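Side-chain contacts in LbaCas13a H328A (C2c2) (Lachnospiraceae bacterium NK4A179, PDB 5WLH), which binds a precursor CRISPR RNA and, as an RNA-guided nuclease of the Cas13a family, cleaves RNA at adenines: residues E786-F789 / G790-K794; I935-R938 / A939-G943. All coordinates share one frame; numbering follows the deposited sequence.

Along the chain interaction 1 comes first, in the opening turns of helix 786-799, which follows a disordered stretch; interaction 2 comes later, at the C-terminal end of the long helix 915-941. They share no helix or sheet, yet lie on the same side of the chain's centre, with their own centres about 23 Å apart and nearest atoms about 11 Å apart. Both illustrate how side chains one helical turn apart pair up. Their surroundings differ: 786-794 is partly exposed and about 12 Å from the RNA at its nearest atom, whereas 935-943 is buried and comes within about 4 Å of it, so the second contact lies beside the bound RNA, which Arg-938 touches.

Interaction 1 of 2, residues E786-F789 / G790-K794; sequences ENDF and GQRIK
Gly-790 N gives its hydrogen to Glu-786 O at 2.9 Å, the first of five successive i to i+4 backbone bonds that mark 786-794 as regular alpha-helix. On this scaffold the side chains sort into a charged pair and an apolar pair, each one turn apart. In the charged pair, Asp-788 and Arg-792 lie alongside each other and point the same way. Asp-788 OD1 meets NH2 of Arg-792 at the edge of the guanidinium, near its plane, in a salt bridge whose hydrogen bond is weak at 3.3 Å. The two flat groups are turned 37° apart, and a bend in the arginine chain at chi3 (93°) brings NH2 back to the acid, while Arg-792 CG rests on Asp-788 O.

The apolar pair faces inward. Phe-789 carries its ring away from the backbone N (chi1 -161°), and its CE2 lies 4.1 Å from CD1 of Ile-793, the two side chains slanting past one another. Both are buried: Phe-789 packs on Leu-845 and Leu-846 of helix 843-861, and both reach Ile-812 of helix 805-813. The amphipathic helix is thus packed by its apolar side onto two neighbours. Ile-793 packs tightly against the main chain, its CG1 standing 3.1 Å from Phe-789 O.

Interaction 2 of 2, residues I935-R938 / A939-G943; sequences IYRR and ASETG
Arg-937 and Glu-941, one turn apart, run side by side in the same direction but turn their charged ends almost perpendicular, with guanidinium and carboxylate planes 81° apart. The salt bridge from Arg-937 NH1 to Glu-941 OE1 is a long one, at 3.6 Å, and a water supplements it: lying at the guanidinium edge, it accepts from Arg-937 NH1 at 2.8 Å and gives a weak bond to Glu-941 OE1. Glu-941 starts from a crowded position, with CG between the backbone N and the carbonyl carbon (chi1 84°), then extends back over the preceding turn, so that OE2 comes 3.7 Å from CG of Arg-938. That same methylene lies over one face of the Arg-937 guanidinium, 3.3 Å above its plane and displaced toward the rim.

Beneath these chains the helix 915-941 ends in a Schellman motif, Gly-943 turning to positive phi. Thr-942 N bonds to Arg-938 O at 3.2 Å; Thr-942 OG1 lies close to that oxygen too and is hydrogen-bonded to Thr-944 OG1.

Asp-934 holds both arginines by salt bridges. Arg-937 NH1 also pairs with Asp-40, Glu-941 OE1 accepts from Ser-42 N, and Arg-938, bridged to Glu-490, packs on an adenine base of the bound RNA. Shortening Glu-941 to an alanine would probably deprive Arg-937 NH1 of its acid on this turn, Ser-42 N of its acceptor and the water of one partner. Glu-941 OE2 also lies close to Asp-40 OD1, a crowding of acids that Arg-937 probably offsets, its long bridge to Glu-941 adding one water-assisted link to that network.

Interaction 1 of 2, residues E786-F789 / G790-K794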
# COMPACT_ATOMS: atom_id res chain seq x y z
N GLU A 786 4.46 6.65 -30.33
CA GLU A 786 5.89 6.42 -30.44
C GLU A 786 6.66 7.72 -30.58
O GLU A 786 7.77 7.86 -30.06
CB GLU A 786 6.19 5.49 -31.62
CG GLU A 786 7.55 4.83 -31.54
CD GLU A 786 7.53 3.39 -32.02
OE1 GLU A 786 8.59 2.74 -32.01
OE2 GLU A 786 6.44 2.91 -32.40
N ASN A 787 6.07 8.71 -31.27
CA ASN A 787 6.69 10.04 -31.29
C ASN A 787 6.66 10.67 -29.90
O ASN A 787 7.63 11.31 -29.49
CB ASN A 787 5.98 10.94 -32.31
CG ASN A 787 6.48 12.38 -32.25
OD1 ASN A 787 7.62 12.66 -32.60
ND2 ASN A 787 5.62 13.29 -31.80
N ASP A 788 5.55 10.49 -29.18
CA ASP A 788 5.46 10.96 -27.80
C ASP A 788 6.54 10.31 -26.94
O ASP A 788 7.34 11.00 -26.31
CB ASP A 788 4.06 10.64 -27.26
CG ASP A 788 3.49 11.77 -26.42
OD1 ASP A 788 4.23 12.33 -25.58
OD2 ASP A 788 2.30 12.10 -26.62
N PHE A 789 6.56 8.98 -26.92
CA PHE A 789 7.59 8.22 -26.23
C PHE A 789 8.98 8.76 -26.52
O PHE A 789 9.71 9.17 -25.61
CB PHE A 789 7.48 6.75 -26.65
CG PHE A 789 8.15 5.79 -25.71
CD1 PHE A 789 7.52 5.37 -24.55
CD2 PHE A 789 9.42 5.30 -26.00
CE1 PHE A 789 8.14 4.48 -23.69
CE2 PHE A 789 10.05 4.41 -25.14
CZ PHE A 789 9.40 4.00 -23.98
N GLY A 790 9.36 8.82 -27.80
CA GLY A 790 10.69 9.30 -28.15
C GLY A 790 10.92 10.75 -27.77
O GLY A 790 12.04 11.13 -27.43
N GLN A 791 9.87 11.57 -27.80
CA GLN A 791 10.00 12.96 -27.40
C GLN A 791 10.41 13.07 -25.94
O GLN A 791 11.34 13.80 -25.58
CB GLN A 791 8.69 13.71 -27.66
CG GLN A 791 8.84 15.22 -27.74
CD GLN A 791 9.87 15.65 -28.78
OE1 GLN A 791 10.97 16.08 -28.44
NE2 GLN A 791 9.50 15.53 -30.05
N ARG A 792 9.72 12.34 -25.06
CA ARG A 792 10.04 12.41 -23.64
C ARG A 792 11.43 11.85 -23.37
O ARG A 792 12.16 12.40 -22.53
CB ARG A 792 8.99 11.67 -22.82
CG ARG A 792 7.58 12.01 -23.22
CD ARG A 792 6.59 11.13 -22.51
NE ARG A 792 6.10 11.72 -21.27
CZ ARG A 792 5.05 12.53 -21.21
NH1 ARG A 792 4.66 13.03 -20.04
NH2 ARG A 792 4.38 12.83 -22.31
N ILE A 793 11.82 10.79 -24.08
CA ILE A 793 13.18 10.26 -23.95
C ILE A 793 14.20 11.35 -24.27
O ILE A 793 15.17 11.55 -23.53
CB ILE A 793 13.38 9.04 -24.86
CG1 ILE A 793 12.34 7.96 -24.55
CG2 ILE A 793 14.80 8.50 -24.73
CD1 ILE A 793 12.70 7.07 -23.41
N LYS A 794 14.01 12.05 -25.39
CA LYS A 794 14.96 13.09 -25.76
C LYS A 794 14.96 14.22 -24.73
O LYS A 794 16.02 14.76 -24.38
CB LYS A 794 14.67 13.63 -27.17
CG LYS A 794 15.14 12.76 -28.36
CD LYS A 794 16.67 12.85 -28.63
CE LYS A 794 17.54 12.02 -27.68
NZ LYS A 794 18.98 12.40 -27.65

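Interaction 2 of 2, residues I935-R938 / A939-G943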
# COMPACT_ATOMS: atom_id res chain seq x y z
N ILE A 935 13.03 12.51 -5.11
CA ILE A 935 12.66 13.69 -4.33
C ILE A 935 13.74 14.74 -4.40
O ILE A 935 13.47 15.93 -4.61
CB ILE A 935 12.38 13.31 -2.87
CG1 ILE A 935 11.21 12.32 -2.76
CG2 ILE A 935 12.09 14.59 -2.06
CD1 ILE A 935 11.24 11.51 -1.47
N TYR A 936 14.99 14.34 -4.16
CA TYR A 936 16.07 15.30 -4.22
C TYR A 936 16.21 15.88 -5.62
O TYR A 936 16.50 17.07 -5.79
CB TYR A 936 17.37 14.65 -3.76
CG TYR A 936 17.46 14.56 -2.25
CD1 TYR A 936 17.40 15.71 -1.47
CD2 TYR A 936 17.56 13.34 -1.61
CE1 TYR A 936 17.47 15.63 -0.09
CE2 TYR A 936 17.64 13.26 -0.23
CZ TYR A 936 17.59 14.40 0.52
OH TYR A 936 17.66 14.33 1.89
N ARG A 937 16.00 15.04 -6.63
CA ARG A 937 16.03 15.51 -8.01
C ARG A 937 15.02 16.62 -8.23
O ARG A 937 15.33 17.66 -8.82
CB ARG A 937 15.75 14.33 -8.95
CG ARG A 937 15.74 14.67 -10.42
CD ARG A 937 15.31 13.44 -11.24
NE ARG A 937 13.90 13.09 -11.05
CZ ARG A 937 12.88 13.75 -11.58
NH1 ARG A 937 13.08 14.82 -12.34
NH2 ARG A 937 11.63 13.36 -11.33
N ARG A 938 13.78 16.40 -7.77
CA ARG A 938 12.72 17.38 -7.99
C ARG A 938 12.89 18.59 -7.09
O ARG A 938 12.65 19.73 -7.52
CB ARG A 938 11.35 16.72 -7.80
CG ARG A 938 11.00 15.76 -8.96
CD ARG A 938 9.61 15.14 -8.79
NE ARG A 938 9.63 14.02 -7.84
CZ ARG A 938 9.18 14.11 -6.59
NH1 ARG A 938 8.68 15.25 -6.14
NH2 ARG A 938 9.23 13.05 -5.78
N ALA A 939 13.34 18.39 -5.84
CA ALA A 939 13.69 19.53 -5.00
C ALA A 939 14.77 20.37 -5.67
O ALA A 939 14.69 21.60 -5.71
CB ALA A 939 14.16 19.06 -3.62
N SER A 940 15.77 19.70 -6.25
CA SER A 940 16.89 20.41 -6.87
C SER A 940 16.42 21.23 -8.06
O SER A 940 16.73 22.42 -8.17
CB SER A 940 17.99 19.43 -7.26
OG SER A 940 19.01 20.04 -8.03
N GLU A 941 15.60 20.63 -8.93
CA GLU A 941 15.22 21.32 -10.17
C GLU A 941 14.31 22.50 -9.90
O GLU A 941 14.30 23.45 -10.69
CB GLU A 941 14.56 20.35 -11.16
CG GLU A 941 13.08 20.12 -10.93
CD GLU A 941 12.53 18.93 -11.72
OE1 GLU A 941 13.22 18.41 -12.61
OE2 GLU A 941 11.39 18.53 -11.43
N THR A 942 13.55 22.47 -8.80
CA THR A 942 12.71 23.58 -8.38
C THR A 942 13.40 24.56 -7.47
O THR A 942 12.77 25.52 -7.02
CB THR A 942 11.45 23.07 -7.68
OG1 THR A 942 11.81 22.40 -6.47
CG2 THR A 942 10.69 22.15 -8.58
N GLY A 943 14.68 24.34 -7.19
CA GLY A 943 15.43 25.24 -6.34
C GLY A 943 14.95 25.27 -4.91
O GLY A 943 15.04 26.30 -4.24
O HOH W 1 15.32 15.95 -13.55